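Local coordinates for protein thiosulfate sulfurtransferase (PDB 1YT8) that probably transfers sulfur from thiosulfate to cyanide, as a sulfurtransferase built from four rhodanese-like domains, at residues Arg50-Arg58 with Ala365-Gln373; Tyr284-Glu292 with Pro300-Leu310. All blocks are in the same frame, centred on the assembly; numbering follows the deposited sequence.

Contact 1 of 2, residues Arg50-Arg58 with Ala365-Gln373; sequences RLELEIHAR and AWSAPLPRQ
His56 turns the edge of its imidazole to the backbone that joins Leu370 to Pro371: CD2 lies 3.5 Å from Pro371 N, and NE2 comes equally near to Pro371 CB. With CG anti to the carbonyl carbon (chi1 -70°), the ring swings over the Leu370-Pro371 bond and presents its CD2 edge to it, while ND1 is hydrogen-bonded to Tyr88 OH and one ring face meets Ile55 CG2. One turn earlier in the helix, the carbonyl oxygen of Glu52 packs 3.2 Å from CD of Pro371; the carboxylate of Glu52 bends off to a salt bridge with Arg417. Leu53 and Leu370 lie alongside, pointing the same way, their CD2 methyls 4.2 Å apart. At the other end Ala57 CB sits in the plane of the Trp366 indole, 3.8 Å from its CH2 corner, and also rests on Pro369 CG.

No direct hydrogen bond joins the helix to the 365-373 loop. Two waters do that work: both lie within 2.9 Å of Pro369 O, one reaching on to Glu52 O and His56 N, the other to Leu53 O. The first therefore occupies the kink, where His56 N lacks its bond to the preceding turn. The chemistry is that of a proline-rich, extended linker laid on a bent helix: proline rings, methyls and ring edges make the fit, and the carbonyl oxygens that face one another, all acceptors, need water between them.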
loop_
_atom_site.group_PDB
_atom_site.type_symbol
_atom_site.label_atom_id
_atom_site.label_comp_id
_atom_site.label_asym_id
_atom_site.label_seq_id
_atom_site.Cartn_x
_atom_site.Cartn_y
_atom_site.Cartn_z
ATOM N N ARG A 50 5.350 9.892 9.768
ATOM C CA ARG A 50 4.737 10.493 8.585
ATOM C C ARG A 50 3.227 10.701 8.714
ATOM O O ARG A 50 2.510 10.806 7.715
ATOM C CB ARG A 50 5.053 9.657 7.333
ATOM C CG ARG A 50 4.644 8.185 7.385
ATOM C CD ARG A 50 4.906 7.527 6.026
ATOM N NE ARG A 50 4.550 6.106 5.969
ATOM C CZ ARG A 50 5.311 5.110 6.420
ATOM N NH1 ARG A 50 6.490 5.359 6.978
ATOM N NH2 ARG A 50 4.902 3.853 6.294
ATOM N N LEU A 51 2.757 10.775 9.953
ATOM C CA LEU A 51 1.341 10.969 10.251
ATOM C C LEU A 51 0.700 12.128 9.480
ATOM O O LEU A 51 -0.316 11.950 8.812
ATOM C CB LEU A 51 1.162 11.195 11.758
ATOM C CG LEU A 51 -0.248 11.465 12.302
ATOM C CD1 LEU A 51 -1.114 10.236 12.119
ATOM C CD2 LEU A 51 -0.168 11.829 13.776
ATOM N N GLU A 52 1.301 13.310 9.564
ATOM C CA GLU A 52 0.756 14.489 8.893
ATOM C C GLU A 52 0.704 14.419 7.370
ATOM O O GLU A 52 -0.115 15.090 6.747
ATOM C CB GLU A 52 1.539 15.741 9.305
ATOM C CG GLU A 52 1.492 16.036 10.795
ATOM C CD GLU A 52 2.693 15.494 11.546
ATOM O OE1 GLU A 52 3.219 14.425 11.163
ATOM O OE2 GLU A 52 3.103 16.140 12.535
ATOM N N LEU A 53 1.570 13.612 6.773
ATOM C CA LEU A 53 1.626 13.494 5.321
ATOM C C LEU A 53 0.532 12.623 4.706
ATOM O O LEU A 53 0.235 12.749 3.518
ATOM C CB LEU A 53 2.987 12.938 4.895
ATOM C CG LEU A 53 4.255 13.685 5.314
ATOM C CD1 LEU A 53 5.478 12.885 4.878
ATOM C CD2 LEU A 53 4.275 15.067 4.694
ATOM N N GLU A 54 -0.075 11.752 5.507
ATOM C CA GLU A 54 -1.093 10.849 4.972
ATOM C C GLU A 54 -2.456 10.844 5.650
ATOM O O GLU A 54 -3.429 10.360 5.070
ATOM C CB GLU A 54 -0.554 9.413 4.984
ATOM C CG GLU A 54 0.699 9.202 4.154
ATOM C CD GLU A 54 1.193 7.762 4.193
ATOM O OE1 GLU A 54 0.505 6.903 4.784
ATOM O OE2 GLU A 54 2.269 7.488 3.625
ATOM N N ILE A 55 -2.537 11.375 6.864
ATOM C CA ILE A 55 -3.794 11.350 7.605
ATOM C C ILE A 55 -5.014 11.928 6.885
ATOM O O ILE A 55 -6.088 11.328 6.920
ATOM C CB ILE A 55 -3.630 12.029 8.994
ATOM C CG1 ILE A 55 -4.836 11.700 9.878
ATOM C CG2 ILE A 55 -3.458 13.539 8.836
ATOM C CD1 ILE A 55 -4.921 10.229 10.281
ATOM N N HIS A 56 -4.863 13.067 6.216
ATOM C CA HIS A 56 -6.009 13.663 5.534
ATOM C C HIS A 56 -6.518 12.849 4.352
ATOM O O HIS A 56 -7.668 13.003 3.939
ATOM C CB HIS A 56 -5.692 15.092 5.088
ATOM C CG HIS A 56 -5.580 16.059 6.224
ATOM N ND1 HIS A 56 -6.251 15.879 7.414
ATOM C CD2 HIS A 56 -4.899 17.222 6.347
ATOM C CE1 HIS A 56 -5.988 16.891 8.222
ATOM N NE2 HIS A 56 -5.171 17.720 7.600
ATOM N N ALA A 57 -5.672 11.978 3.814
ATOM C CA ALA A 57 -6.078 11.143 2.692
ATOM C C ALA A 57 -6.633 9.806 3.182
ATOM O O ALA A 57 -7.628 9.313 2.656
ATOM C CB ALA A 57 -4.891 10.902 1.754
ATOM N N ARG A 58 -6.002 9.229 4.199
ATOM C CA ARG A 58 -6.438 7.935 4.724
ATOM C C ARG A 58 -7.614 8.012 5.702
ATOM O O ARG A 58 -8.368 7.051 5.848
ATOM C CB ARG A 58 -5.242 7.220 5.365
ATOM C CG ARG A 58 -4.112 6.987 4.367
ATOM C CD ARG A 58 -2.881 6.379 5.001
ATOM N NE ARG A 58 -3.088 4.998 5.423
ATOM C CZ ARG A 58 -2.140 4.250 5.971
ATOM N NH1 ARG A 58 -0.927 4.757 6.155
ATOM N NH2 ARG A 58 -2.401 3.002 6.341
ATOM N N ALA A 365 0.101 14.008 -11.756
ATOM C CA ALA A 365 0.165 13.115 -10.608
ATOM C C ALA A 365 -0.806 13.549 -9.515
ATOM O O ALA A 365 -1.202 14.714 -9.444
ATOM C CB ALA A 365 1.582 13.082 -10.060
ATOM N N TRP A 366 -1.191 12.599 -8.666
ATOM C CA TRP A 366 -2.108 12.877 -7.566
ATOM C C TRP A 366 -1.434 13.784 -6.540
ATOM O O TRP A 366 -0.273 13.580 -6.189
ATOM C CB TRP A 366 -2.524 11.566 -6.889
ATOM C CG TRP A 366 -3.403 11.738 -5.679
ATOM C CD1 TRP A 366 -4.650 12.296 -5.640
ATOM C CD2 TRP A 366 -3.108 11.323 -4.338
ATOM N NE1 TRP A 366 -5.152 12.252 -4.360
ATOM C CE2 TRP A 366 -4.226 11.661 -3.541
ATOM C CE3 TRP A 366 -2.008 10.701 -3.733
ATOM C CZ2 TRP A 366 -4.277 11.392 -2.166
ATOM C CZ3 TRP A 366 -2.058 10.434 -2.365
ATOM C CH2 TRP A 366 -3.187 10.781 -1.598
ATOM N N SER A 367 -2.161 14.791 -6.067
ATOM C CA SER A 367 -1.623 15.702 -5.065
ATOM C C SER A 367 -2.296 15.398 -3.731
ATOM O O SER A 367 -3.452 15.768 -3.504
ATOM C CB SER A 367 -1.883 17.154 -5.467
ATOM O OG SER A 367 -1.298 18.039 -4.530
ATOM N N ALA A 368 -1.569 14.714 -2.857
ATOM C CA ALA A 368 -2.091 14.337 -1.551
ATOM C C ALA A 368 -2.518 15.544 -0.720
ATOM O O ALA A 368 -1.851 16.581 -0.721
ATOM C CB ALA A 368 -1.045 13.534 -0.796
ATOM N N PRO A 369 -3.649 15.427 -0.007
ATOM C CA PRO A 369 -4.132 16.533 0.824
ATOM C C PRO A 369 -3.231 16.679 2.045
ATOM O O PRO A 369 -2.958 15.702 2.746
ATOM C CB PRO A 369 -5.545 16.094 1.188
ATOM C CG PRO A 369 -5.403 14.605 1.288
ATOM C CD PRO A 369 -4.563 14.271 0.073
ATOM N N LEU A 370 -2.759 17.893 2.294
ATOM C CA LEU A 370 -1.882 18.131 3.428
ATOM C C LEU A 370 -2.423 19.183 4.383
ATOM O O LEU A 370 -3.227 20.035 4.002
ATOM C CB LEU A 370 -0.499 18.576 2.944
ATOM C CG LEU A 370 0.327 17.615 2.084
ATOM C CD1 LEU A 370 1.545 18.353 1.543
ATOM C CD2 LEU A 370 0.752 16.399 2.905
ATOM N N PRO A 371 -1.999 19.122 5.653
ATOM C CA PRO A 371 -2.451 20.102 6.641
ATOM C C PRO A 371 -1.630 21.372 6.408
ATOM O O PRO A 371 -0.812 21.419 5.488
ATOM C CB PRO A 371 -2.127 19.421 7.965
ATOM C CG PRO A 371 -0.883 18.655 7.643
ATOM C CD PRO A 371 -1.193 18.062 6.288
ATOM N N ARG A 372 -1.839 22.399 7.223
ATOM C CA ARG A 372 -1.086 23.633 7.055
ATOM C C ARG A 372 0.402 23.347 7.231
ATOM O O ARG A 372 0.797 22.631 8.149
ATOM C CB ARG A 372 -1.553 24.685 8.069
ATOM C CG ARG A 372 -0.735 25.975 8.045
ATOM C CD ARG A 372 -1.408 27.120 8.809
ATOM N NE ARG A 372 -1.824 26.746 10.160
ATOM C CZ ARG A 372 -3.022 26.254 10.470
ATOM N NH1 ARG A 372 -3.937 26.077 9.523
ATOM N NH2 ARG A 372 -3.308 25.939 11.726
ATOM N N GLN A 373 1.219 23.897 6.339
ATOM C CA GLN A 373 2.668 23.709 6.390
ATOM C C GLN A 373 3.279 24.585 7.480
ATOM O O GLN A 373 3.101 25.800 7.468
ATOM C CB GLN A 373 3.300 24.094 5.046
ATOM C CG GLN A 373 3.996 22.960 4.310
ATOM C CD GLN A 373 3.022 21.987 3.680
ATOM O OE1 GLN A 373 2.173 21.412 4.364
ATOM N NE2 GLN A 373 3.138 21.796 2.369
HETATM O O HOH W 1 -2.443 14.599 5.290
HETATM O O HOH W 2 -2.405 12.916 2.450
#

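Contact 2 of 2, residues Tyr284-Glu292 with Pro300-Leu310; sequences YLLDVRTPE and PGSRSTPGGQL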
loop_
_atom_site.group_PDB
_atom_site.type_symbol
_atom_site.label_atom_id
_atom_site.label_comp_id
_atom_site.label_asym_id
_atom_site.label_seq_id
_atom_site.Cartn_x
_atom_site.Cartn_y
_atom_site.Cartn_z
ATOM N N TYR A 284 -14.211 7.305 -0.403
ATOM C CA TYR A 284 -12.954 7.359 -1.146
ATOM C C TYR A 284 -13.248 7.236 -2.641
ATOM O O TYR A 284 -13.861 6.263 -3.070
ATOM C CB TYR A 284 -12.040 6.191 -0.749
ATOM C CG TYR A 284 -11.620 6.123 0.705
ATOM C CD1 TYR A 284 -10.641 6.979 1.215
ATOM C CD2 TYR A 284 -12.160 5.159 1.557
ATOM C CE1 TYR A 284 -10.204 6.869 2.540
ATOM C CE2 TYR A 284 -11.732 5.043 2.881
ATOM C CZ TYR A 284 -10.756 5.899 3.363
ATOM O OH TYR A 284 -10.340 5.784 4.664
ATOM N N LEU A 285 -12.810 8.215 -3.427
ATOM C CA LEU A 285 -13.000 8.188 -4.879
ATOM C C LEU A 285 -11.680 7.675 -5.456
ATOM O O LEU A 285 -10.672 8.382 -5.426
ATOM C CB LEU A 285 -13.295 9.597 -5.400
ATOM C CG LEU A 285 -13.529 9.739 -6.908
ATOM C CD1 LEU A 285 -14.704 8.856 -7.340
ATOM C CD2 LEU A 285 -13.806 11.199 -7.236
ATOM N N LEU A 286 -11.697 6.458 -5.991
ATOM C CA LEU A 286 -10.481 5.818 -6.502
ATOM C C LEU A 286 -10.474 5.401 -7.979
ATOM O O LEU A 286 -11.412 4.771 -8.457
ATOM C CB LEU A 286 -10.191 4.591 -5.641
ATOM C CG LEU A 286 -10.345 4.809 -4.132
ATOM C CD1 LEU A 286 -10.290 3.467 -3.421
ATOM C CD2 LEU A 286 -9.257 5.739 -3.624
ATOM N N ASP A 287 -9.387 5.737 -8.674
ATOM C CA ASP A 287 -9.189 5.425 -10.097
ATOM C C ASP A 287 -8.329 4.153 -10.193
ATOM O O ASP A 287 -7.150 4.175 -9.835
ATOM C CB ASP A 287 -8.461 6.594 -10.775
ATOM C CG ASP A 287 -8.444 6.492 -12.296
ATOM O OD1 ASP A 287 -8.161 5.400 -12.835
ATOM O OD2 ASP A 287 -8.698 7.524 -12.957
ATOM N N VAL A 288 -8.912 3.060 -10.684
ATOM C CA VAL A 288 -8.196 1.784 -10.776
ATOM C C VAL A 288 -7.414 1.498 -12.065
ATOM O O VAL A 288 -6.902 0.386 -12.256
ATOM C CB VAL A 288 -9.163 0.600 -10.519
ATOM C CG1 VAL A 288 -9.763 0.711 -9.119
ATOM C CG2 VAL A 288 -10.268 0.572 -11.575
ATOM N N ARG A 289 -7.310 2.488 -12.945
ATOM C CA ARG A 289 -6.575 2.311 -14.196
ATOM C C ARG A 289 -5.069 2.404 -13.934
ATOM O O ARG A 289 -4.643 2.573 -12.789
ATOM C CB ARG A 289 -6.997 3.384 -15.203
ATOM C CG ARG A 289 -8.494 3.423 -15.478
ATOM C CD ARG A 289 -8.841 4.631 -16.330
ATOM N NE ARG A 289 -8.471 5.868 -15.647
ATOM C CZ ARG A 289 -8.234 7.020 -16.258
ATOM N NH1 ARG A 289 -8.331 7.105 -17.581
ATOM N NH2 ARG A 289 -7.883 8.084 -15.548
ATOM N N THR A 290 -4.265 2.286 -14.989
ATOM C CA THR A 290 -2.809 2.369 -14.849
ATOM C C THR A 290 -2.399 3.784 -14.450
ATOM O O THR A 290 -3.151 4.736 -14.650
ATOM C CB THR A 290 -2.079 2.019 -16.171
ATOM O OG1 THR A 290 -2.408 2.990 -17.177
ATOM C CG2 THR A 290 -2.479 0.628 -16.652
ATOM N N PRO A 291 -1.202 3.939 -13.862
ATOM C CA PRO A 291 -0.734 5.268 -13.456
ATOM C C PRO A 291 -0.685 6.239 -14.642
ATOM O O PRO A 291 -1.036 7.412 -14.512
ATOM C CB PRO A 291 0.654 4.980 -12.886
ATOM C CG PRO A 291 0.475 3.623 -12.268
ATOM C CD PRO A 291 -0.297 2.889 -13.355
ATOM N N GLU A 292 -0.252 5.731 -15.794
ATOM C CA GLU A 292 -0.137 6.537 -17.009
ATOM C C GLU A 292 -1.478 7.124 -17.440
ATOM O O GLU A 292 -1.569 8.306 -17.775
ATOM C CB GLU A 292 0.435 5.697 -18.156
ATOM C CG GLU A 292 1.888 5.247 -17.997
ATOM C CD GLU A 292 2.100 4.214 -16.895
ATOM O OE1 GLU A 292 1.204 3.375 -16.662
ATOM O OE2 GLU A 292 3.181 4.231 -16.269
ATOM N N PRO A 300 -11.606 14.932 -10.965
ATOM C CA PRO A 300 -11.145 15.774 -9.860
ATOM C C PRO A 300 -11.494 15.106 -8.535
ATOM O O PRO A 300 -12.596 14.578 -8.372
ATOM C CB PRO A 300 -11.922 17.072 -10.069
ATOM C CG PRO A 300 -12.084 17.125 -11.561
ATOM C CD PRO A 300 -12.463 15.697 -11.889
ATOM N N GLY A 301 -10.549 15.111 -7.602
ATOM C CA GLY A 301 -10.800 14.513 -6.303
ATOM C C GLY A 301 -10.493 13.032 -6.212
ATOM O O GLY A 301 -10.538 12.460 -5.122
ATOM N N SER A 302 -10.184 12.401 -7.341
ATOM C CA SER A 302 -9.880 10.976 -7.331
ATOM C C SER A 302 -8.396 10.721 -7.098
ATOM O O SER A 302 -7.546 11.541 -7.452
ATOM C CB SER A 302 -10.332 10.316 -8.643
ATOM O OG SER A 302 -9.595 10.786 -9.761
ATOM N N ARG A 303 -8.099 9.584 -6.478
ATOM C CA ARG A 303 -6.729 9.182 -6.180
ATOM C C ARG A 303 -6.376 8.011 -7.089
ATOM O O ARG A 303 -7.242 7.210 -7.438
ATOM C CB ARG A 303 -6.613 8.752 -4.712
ATOM C CG ARG A 303 -5.243 8.201 -4.323
ATOM C CD ARG A 303 -5.163 7.822 -2.843
ATOM N NE ARG A 303 -3.826 7.347 -2.497
ATOM C CZ ARG A 303 -3.395 7.103 -1.263
ATOM N NH1 ARG A 303 -4.193 7.282 -0.216
ATOM N NH2 ARG A 303 -2.152 6.684 -1.076
ATOM N N SER A 304 -5.110 7.912 -7.478
ATOM C CA SER A 304 -4.684 6.820 -8.345
ATOM C C SER A 304 -4.372 5.577 -7.530
ATOM O O SER A 304 -3.432 5.564 -6.737
ATOM C CB SER A 304 -3.444 7.219 -9.146
ATOM O OG SER A 304 -3.013 6.145 -9.970
ATOM N N THR A 305 -5.172 4.535 -7.721
ATOM C CA THR A 305 -4.960 3.277 -7.019
ATOM C C THR A 305 -5.227 2.123 -7.991
ATOM O O THR A 305 -6.307 1.536 -7.987
ATOM C CB THR A 305 -5.895 3.141 -5.775
ATOM O OG1 THR A 305 -7.262 3.055 -6.195
ATOM C CG2 THR A 305 -5.740 4.338 -4.851
ATOM N N PRO A 306 -4.245 1.798 -8.847
ATOM C CA PRO A 306 -4.410 0.704 -9.812
ATOM C C PRO A 306 -5.136 -0.463 -9.142
ATOM O O PRO A 306 -4.774 -0.878 -8.045
ATOM C CB PRO A 306 -2.973 0.379 -10.199
ATOM C CG PRO A 306 -2.338 1.738 -10.197
ATOM C CD PRO A 306 -2.884 2.361 -8.921
ATOM N N GLY A 307 -6.168 -0.969 -9.809
ATOM C CA GLY A 307 -6.980 -2.047 -9.269
ATOM C C GLY A 307 -6.330 -3.205 -8.539
ATOM O O GLY A 307 -6.714 -3.525 -7.412
ATOM N N GLY A 308 -5.368 -3.853 -9.185
ATOM C CA GLY A 308 -4.699 -4.991 -8.573
ATOM C C GLY A 308 -4.078 -4.666 -7.228
ATOM O O GLY A 308 -4.151 -5.459 -6.289
ATOM N N GLN A 309 -3.463 -3.495 -7.135
ATOM C CA GLN A 309 -2.840 -3.080 -5.888
ATOM C C GLN A 309 -3.850 -2.543 -4.878
ATOM O O GLN A 309 -3.592 -2.561 -3.676
ATOM C CB GLN A 309 -1.753 -2.042 -6.165
ATOM C CG GLN A 309 -0.537 -2.631 -6.866
ATOM C CD GLN A 309 0.004 -3.860 -6.149
ATOM O OE1 GLN A 309 -0.229 -4.996 -6.572
ATOM N NE2 GLN A 309 0.719 -3.638 -5.048
ATOM N N LEU A 310 -4.996 -2.060 -5.350
ATOM C CA LEU A 310 -6.016 -1.567 -4.423
ATOM C C LEU A 310 -6.553 -2.784 -3.669
ATOM O O LEU A 310 -6.820 -2.731 -2.464
ATOM C CB LEU A 310 -7.157 -0.882 -5.179
ATOM C CG LEU A 310 -8.369 -0.436 -4.346
ATOM C CD1 LEU A 310 -7.938 0.534 -3.257
ATOM C CD2 LEU A 310 -9.399 0.221 -5.258
HETATM O O HOH W 3 -9.566 10.054 -3.240
HETATM O O HOH W 4 -4.948 4.940 -11.282
HETATM O O HOH W 5 -10.370 9.348 -12.010
#
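Leu286 and Arg303 stand side by side on one face of a parallel strand pair, with Leu286 CD2 4.2 Å from Arg303 CB; the arginine, extended from CG to NE, leads away. The strands are joined by Arg303 N to Leu285 O, Asp287 N to Arg303 O (2.9 Å, nearly straight at 175°) and, just past the strand end, Thr305 N to Asp287 O. Thr305 holds OG1 between its backbone N and carbonyl carbon (chi1 66°), which lays the hydroxyl 3.4 Å from Leu286 CB; buried, OG1 finds no polar partner. Leu310 crosses Leu286 at about a right angle, CD1 to CD1 3.8 Å, and its other methyl meets Val288 CG1.

On the opposite face, with CG anti to its own nitrogen (chi1 -169°), Asp287 brings its carboxylate beside the backbone that follows, where OD1 takes Arg289 N, an Asx turn. By its syn lone pair OD1 also takes NE of that residue, and itself lies in the guanidinium plane; NH2 holds OD2 at 2.8 Å. The side-on grip fixes the carboxylate, and a water links OD2 to Ser302 OG, itself bonded to Leu299 O. Arg289 further reaches Gly297 O and Asp330.

Gly307 N closes on Val288 O as helix 307-312 begins. This is a right-handed beta-alpha-beta crossover through helix 291-296: strand 303-304 forms the sheet edge, strand 324-328 flanks 283-287 on its other side, and Leu310 packs against helix 334-344.

The centres of the two contacts lie 16 Å apart, yet they touch. The helix of contact 1 ends against the strand of contact 2, where Arg58 O is 2.6 Å from Tyr284 OH, a probable hydrogen bond. Trp366 of contact 1 also spans to contact 2: its CD1 packs 3.5 Å from Ser302 O and its CZ3 3.6 Å from Arg303 NE. Contact 1 lays a helix of the first rhodanese-like domain on the loop between the third and fourth sheets, while contact 2 is internal to the third domain. The sulfite pocket is built mainly by Cys193 to Arg198, with Gln312 from the end of helix 307-312; contact 2 borders it through that helix and Gln309, hydrogen-bonded to Arg198.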